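Local coordinates for protein ribonucleoside-diphosphate reductase (Pseudomonas aeruginosa, PDB 5IM3) that probably reduces ribonucleoside diphosphates to the deoxyribonucleotides needed for DNA synthesis, and binds the allosteric effector dATP through an ATP cone and a barrel-domain site, at residues G237-A242 with I314-P319; P428-V433 with E462-L467. All coordinates share one frame; numbering follows the deposited sequence.

Contact 1 (G237-A242 with I314-P319); sequences GFLGVA and IRFELP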
loop_
_atom_site.group_PDB
_atom_site.type_symbol
_atom_site.label_atom_id
_atom_site.label_comp_id
_atom_site.label_asym_id
_atom_site.label_seq_id
_atom_site.Cartn_x
_atom_site.Cartn_y
_atom_site.Cartn_z
ATOM N N GLY A 237 44.569 -45.873 18.808
ATOM C CA GLY A 237 44.054 -46.946 19.643
ATOM C C GLY A 237 43.283 -47.982 18.848
ATOM O O GLY A 237 43.391 -49.183 19.103
ATOM N N PHE A 238 42.492 -47.529 17.869
ATOM C CA PHE A 238 41.772 -48.457 17.004
ATOM C C PHE A 238 42.741 -49.313 16.197
ATOM O O PHE A 238 42.566 -50.532 16.088
ATOM C CB PHE A 238 40.835 -47.680 16.077
ATOM C CG PHE A 238 39.990 -48.550 15.183
ATOM C CD1 PHE A 238 38.774 -49.046 15.624
ATOM C CD2 PHE A 238 40.403 -48.855 13.895
ATOM C CE1 PHE A 238 37.992 -49.838 14.802
ATOM C CE2 PHE A 238 39.624 -49.645 13.069
ATOM C CZ PHE A 238 38.417 -50.136 13.523
ATOM N N LEU A 239 43.777 -48.692 15.635
ATOM C CA LEU A 239 44.760 -49.398 14.826
ATOM C C LEU A 239 45.736 -50.222 15.652
ATOM O O LEU A 239 46.578 -50.914 15.071
ATOM C CB LEU A 239 45.542 -48.398 13.968
ATOM C CG LEU A 239 44.742 -47.685 12.880
ATOM C CD1 LEU A 239 45.577 -46.598 12.221
ATOM C CD2 LEU A 239 44.248 -48.688 11.842
ATOM N N GLY A 240 45.647 -50.172 16.978
ATOM C CA GLY A 240 46.574 -50.908 17.811
ATOM C C GLY A 240 47.995 -50.401 17.772
ATOM O O GLY A 240 48.905 -51.114 18.195
ATOM N N VAL A 241 48.214 -49.186 17.270
ATOM C CA VAL A 241 49.557 -48.614 17.248
ATOM C C VAL A 241 49.930 -48.077 18.623
ATOM O O VAL A 241 50.968 -48.437 19.187
ATOM C CB VAL A 241 49.652 -47.517 16.171
ATOM C CG1 VAL A 241 51.040 -46.881 16.167
ATOM C CG2 VAL A 241 49.329 -48.086 14.801
ATOM N N ALA A 242 49.092 -47.207 19.179
ATOM C CA ALA A 242 49.339 -46.638 20.494
ATOM C C ALA A 242 48.008 -46.251 21.119
ATOM O O ALA A 242 47.059 -45.890 20.417
ATOM C CB ALA A 242 50.264 -45.418 20.416
ATOM N N ILE A 314 33.838 -44.885 14.955
ATOM C CA ILE A 314 35.197 -44.543 15.360
ATOM C C ILE A 314 35.979 -44.121 14.122
ATOM O O ILE A 314 36.143 -44.909 13.183
ATOM C CB ILE A 314 35.883 -45.723 16.067
ATOM C CG1 ILE A 314 35.123 -46.082 17.348
ATOM C CG2 ILE A 314 37.342 -45.388 16.378
ATOM C CD1 ILE A 314 35.677 -47.285 18.086
ATOM N N ARG A 315 36.465 -42.882 14.121
ATOM C CA ARG A 315 37.351 -42.411 13.064
ATOM C C ARG A 315 38.744 -42.985 13.286
ATOM O O ARG A 315 39.377 -42.712 14.312
ATOM C CB ARG A 315 37.403 -40.884 13.042
ATOM C CG ARG A 315 36.308 -40.219 12.219
ATOM C CD ARG A 315 34.930 -40.443 12.811
ATOM N NE ARG A 315 33.926 -39.591 12.177
ATOM C CZ ARG A 315 32.613 -39.763 12.291
ATOM N NH1 ARG A 315 32.129 -40.767 13.013
ATOM N NH2 ARG A 315 31.780 -38.931 11.676
ATOM N N PHE A 316 39.223 -43.783 12.330
ATOM C CA PHE A 316 40.574 -44.330 12.401
ATOM C C PHE A 316 41.443 -43.857 11.239
ATOM O O PHE A 316 42.439 -44.507 10.911
ATOM C CB PHE A 316 40.537 -45.860 12.469
ATOM C CG PHE A 316 39.986 -46.523 11.237
ATOM C CD1 PHE A 316 38.619 -46.669 11.061
ATOM C CD2 PHE A 316 40.838 -47.021 10.265
ATOM C CE1 PHE A 316 38.114 -47.288 9.932
ATOM C CE2 PHE A 316 40.339 -47.641 9.135
ATOM C CZ PHE A 316 38.975 -47.774 8.967
ATOM N N GLU A 317 41.099 -42.724 10.628
ATOM C CA GLU A 317 41.902 -42.110 9.574
ATOM C C GLU A 317 42.369 -40.742 10.057
ATOM O O GLU A 317 41.550 -39.838 10.261
ATOM C CB GLU A 317 41.103 -41.989 8.277
ATOM C CG GLU A 317 41.916 -41.495 7.092
ATOM C CD GLU A 317 41.128 -41.508 5.796
ATOM O OE1 GLU A 317 39.926 -41.160 5.821
ATOM O OE2 GLU A 317 41.710 -41.874 4.752
ATOM N N LEU A 318 43.683 -40.591 10.235
ATOM C CA LEU A 318 44.258 -39.331 10.683
ATOM C C LEU A 318 44.462 -38.376 9.509
ATOM O O LEU A 318 44.539 -38.803 8.354
ATOM C CB LEU A 318 45.582 -39.585 11.398
ATOM C CG LEU A 318 45.438 -40.123 12.825
ATOM C CD1 LEU A 318 46.759 -40.647 13.363
ATOM C CD2 LEU A 318 44.886 -39.039 13.744
ATOM N N PRO A 319 44.567 -37.071 9.779
ATOM C CA PRO A 319 44.514 -36.098 8.670
ATOM C C PRO A 319 45.565 -36.319 7.592
ATOM O O PRO A 319 45.230 -36.301 6.402
ATOM C CB PRO A 319 44.698 -34.752 9.387
ATOM C CG PRO A 319 44.230 -34.994 10.776
ATOM C CD PRO A 319 44.647 -36.403 11.090
#
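Ile314 rests on Glu234 of helix 219-239, whose OE2 accepts a hydrogen bond from Arg315 N, and its CG2 branch comes to 4.0 Å from Phe238 CD1 where a β-hairpin of the all-alpha domain meets the C-terminal turn of that helix. Strands 310-311 and 314-315 make up this antiparallel hairpin, and a backbone hydrogen bond links Phe316 with Ile309. No hydrogen bond crosses between 237-242 and 314-319, and the contact is made by four apolar residues. Phe238 and Phe316 form an offset stack, with ring centroids 4.8 Å apart and planes inclined by 26°. Phe238 CE2 sits 3.6 Å above the Phe316 plane, displaced toward the rim of that ring. The backbone points CB of Phe316 at the helix, 3.3 Å from Phe238 CD2, a close fit, and chi1 of 65°, with CG between the backbone N and the carbonyl carbon, swings the ring over Phe238. Lys264 adds a cation-pi interaction to the Phe238 ring. The Ile314 carbonyl oxygen lies at the edge of the Phe316 ring, in its plane. Beyond Leu239 the chain turns away through a Schellman motif at Gly240, whose positive phi suits glycine. Leu239 itself packs on Ala260 of helix 250-267, while the Leu239 and Phe316 side chains cross at about a right angle, with Leu239 CD2 4.1 Å from Phe316 CD2.

Contact 2 (P428-V433 with E462-L467); sequences PFLKVV and EEFLEL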
loop_
_atom_site.group_PDB
_atom_site.type_symbol
_atom_site.label_atom_id
_atom_site.label_comp_id
_atom_site.label_asym_id
_atom_site.label_seq_id
_atom_site.Cartn_x
_atom_site.Cartn_y
_atom_site.Cartn_z
ATOM N N PRO A 428 4.846 -30.470 -17.429
ATOM C CA PRO A 428 4.443 -31.744 -16.811
ATOM C C PRO A 428 5.578 -32.746 -16.699
ATOM O O PRO A 428 5.591 -33.558 -15.765
ATOM C CB PRO A 428 3.338 -32.255 -17.741
ATOM C CG PRO A 428 2.786 -31.049 -18.361
ATOM C CD PRO A 428 3.950 -30.103 -18.538
ATOM N N PHE A 429 6.529 -32.720 -17.636
ATOM C CA PHE A 429 7.712 -33.557 -17.516
ATOM C C PHE A 429 8.677 -33.024 -16.458
ATOM O O PHE A 429 9.282 -33.795 -15.711
ATOM C CB PHE A 429 8.388 -33.680 -18.875
ATOM C CG PHE A 429 7.544 -34.389 -19.896
ATOM C CD1 PHE A 429 7.090 -35.665 -19.654
ATOM C CD2 PHE A 429 7.194 -33.777 -21.082
ATOM C CE1 PHE A 429 6.310 -36.326 -20.573
ATOM C CE2 PHE A 429 6.411 -34.435 -22.010
ATOM C CZ PHE A 429 5.970 -35.710 -21.756
ATOM N N LEU A 430 8.825 -31.701 -16.370
ATOM C CA LEU A 430 9.670 -31.147 -15.318
ATOM C C LEU A 430 9.144 -31.504 -13.942
ATOM O O LEU A 430 9.918 -31.642 -12.995
ATOM C CB LEU A 430 9.782 -29.632 -15.467
ATOM C CG LEU A 430 10.544 -29.205 -16.717
ATOM C CD1 LEU A 430 10.516 -27.690 -16.856
ATOM C CD2 LEU A 430 11.978 -29.712 -16.669
ATOM N N LYS A 431 7.830 -31.683 -13.819
ATOM C CA LYS A 431 7.273 -32.147 -12.559
ATOM C C LYS A 431 7.769 -33.547 -12.221
ATOM O O LYS A 431 7.997 -33.868 -11.054
ATOM C CB LYS A 431 5.748 -32.115 -12.620
ATOM C CG LYS A 431 5.081 -32.692 -11.384
ATOM C CD LYS A 431 5.225 -31.756 -10.191
ATOM C CE LYS A 431 4.291 -30.566 -10.326
ATOM N NZ LYS A 431 4.195 -29.819 -9.051
ATOM N N VAL A 432 7.917 -34.401 -13.238
ATOM C CA VAL A 432 8.490 -35.724 -13.010
ATOM C C VAL A 432 9.945 -35.597 -12.565
ATOM O O VAL A 432 10.393 -36.299 -11.660
ATOM C CB VAL A 432 8.360 -36.586 -14.278
ATOM C CG1 VAL A 432 8.974 -37.964 -14.058
ATOM C CG2 VAL A 432 6.886 -36.712 -14.688
ATOM N N VAL A 433 10.701 -34.701 -13.200
ATOM C CA VAL A 433 12.072 -34.426 -12.768
ATOM C C VAL A 433 12.077 -33.985 -11.314
ATOM O O VAL A 433 12.835 -34.497 -10.486
ATOM C CB VAL A 433 12.713 -33.358 -13.674
ATOM C CG1 VAL A 433 14.060 -32.917 -13.109
ATOM C CG2 VAL A 433 12.858 -33.877 -15.091
ATOM N N GLU A 462 7.255 -18.611 -20.696
ATOM C CA GLU A 462 6.541 -17.797 -19.716
ATOM C C GLU A 462 6.131 -18.626 -18.504
ATOM O O GLU A 462 6.295 -18.189 -17.359
ATOM C CB GLU A 462 5.322 -17.135 -20.367
ATOM C CG GLU A 462 5.688 -16.080 -21.401
ATOM C CD GLU A 462 4.494 -15.580 -22.188
ATOM O OE1 GLU A 462 3.701 -16.419 -22.671
ATOM O OE2 GLU A 462 4.344 -14.346 -22.325
ATOM N N GLU A 463 5.584 -19.820 -18.730
ATOM C CA GLU A 463 5.325 -20.722 -17.612
ATOM C C GLU A 463 6.625 -21.102 -16.905
ATOM O O GLU A 463 6.643 -21.253 -15.678
ATOM C CB GLU A 463 4.592 -21.973 -18.109
ATOM C CG GLU A 463 4.089 -22.904 -17.010
ATOM C CD GLU A 463 3.431 -24.165 -17.562
ATOM O OE1 GLU A 463 3.542 -24.414 -18.784
ATOM O OE2 GLU A 463 2.811 -24.913 -16.773
ATOM N N PHE A 464 7.720 -21.236 -17.659
ATOM C CA PHE A 464 9.005 -21.630 -17.081
ATOM C C PHE A 464 9.488 -20.617 -16.051
ATOM O O PHE A 464 9.994 -20.994 -14.989
ATOM C CB PHE A 464 10.036 -21.788 -18.203
ATOM C CG PHE A 464 11.359 -22.363 -17.767
ATOM C CD1 PHE A 464 11.511 -23.727 -17.577
ATOM C CD2 PHE A 464 12.466 -21.542 -17.600
ATOM C CE1 PHE A 464 12.735 -24.262 -17.202
ATOM C CE2 PHE A 464 13.692 -22.071 -17.224
ATOM C CZ PHE A 464 13.824 -23.433 -17.026
ATOM N N LEU A 465 9.341 -19.323 -16.347
ATOM C CA LEU A 465 9.847 -18.290 -15.450
ATOM C C LEU A 465 9.170 -18.320 -14.088
ATOM O O LEU A 465 9.735 -17.797 -13.122
ATOM C CB LEU A 465 9.662 -16.903 -16.074
ATOM C CG LEU A 465 10.266 -16.671 -17.459
ATOM C CD1 LEU A 465 10.005 -15.246 -17.909
ATOM C CD2 LEU A 465 11.749 -16.958 -17.473
ATOM N N GLU A 466 7.984 -18.917 -13.982
ATOM C CA GLU A 466 7.191 -18.844 -12.762
ATOM C C GLU A 466 7.235 -20.128 -11.949
ATOM O O GLU A 466 6.531 -20.232 -10.940
ATOM C CB GLU A 466 5.738 -18.503 -13.095
ATOM C CG GLU A 466 5.569 -17.233 -13.900
ATOM C CD GLU A 466 4.164 -16.670 -13.795
ATOM O OE1 GLU A 466 3.963 -15.495 -14.167
ATOM O OE2 GLU A 466 3.264 -17.399 -13.324
ATOM N N LEU A 467 8.053 -21.100 -12.355
ATOM C CA LEU A 467 8.047 -22.405 -11.702
ATOM C C LEU A 467 8.399 -22.340 -10.221
ATOM O O LEU A 467 8.053 -23.266 -9.482
ATOM C CB LEU A 467 9.015 -23.346 -12.421
ATOM C CG LEU A 467 8.564 -23.883 -13.782
ATOM C CD1 LEU A 467 9.699 -24.627 -14.472
ATOM C CD2 LEU A 467 7.353 -24.794 -13.623
#
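Within 428-433, Leu430 CD1 is the atom that meets 462-467, touching two hydrophobic groups. Leu467 supplies the nearer, a methyl-to-methyl contact of 4.0 Å between the CD1 atoms of Leu430 and Leu467. Phe464 supplies the other: Leu430 CD1 comes to the edge of the ring, near its plane, and lies 4.1 Å from Phe464 CE1, so the aromatic face is not used here. Leu430 crosses both partners at about a right angle. In Phe464, CG is anti to the backbone N (chi1 -173°), carrying the ring rim across toward helix 427-440. The backbones stay well apart, the closest CA atoms being those of Leu430 and Leu467 at 9.6 Å, and no hydrogen bond joins the segments. All three touching residues are buried.

Around this first shell, Trp406 packs on Leu430, and Thr483 of strand 482-487 lies against both Phe464 and Leu467. A backbone hydrogen bond to Thr478 ties down Leu467. Next to Leu430, Phe429 belongs to the pocket of a bound dATP and also packs on Ala439 of the second subunit; Leu430 itself stays about 11 Å from the nucleotide. The contact thus joins two successive connections of the α/β barrel: in sequence, helix 427-440 falls between the parallel strands 401-405 and 450-455, and helix 461-465 between 450-455 and 482-487, a β-α-β crossover arrangement of the ten-stranded ribonucleotide reductase barrel.

How the contacts relate
Both contacts are apolar and lack hydrogen bonds across their segments, yet they share no element of the fold: their centres are 50 Å apart, their nearest atoms about 29 Å. Contact 1 is partly buried and joins a helix end to a hairpin, whereas contact 2 is made by buried residues and joins helix 427-440 to the short helix 461-465 and the residues after it. Contact 1 buries 230 Å², mostly by its phenylalanine pair; contact 2 buries 96 Å², centred on one leucine side chain. Their surroundings differ too. No other chain touches contact 1, away from the nucleotides, while segment 428-433 of contact 2 reaches the second subunit and a dATP pocket.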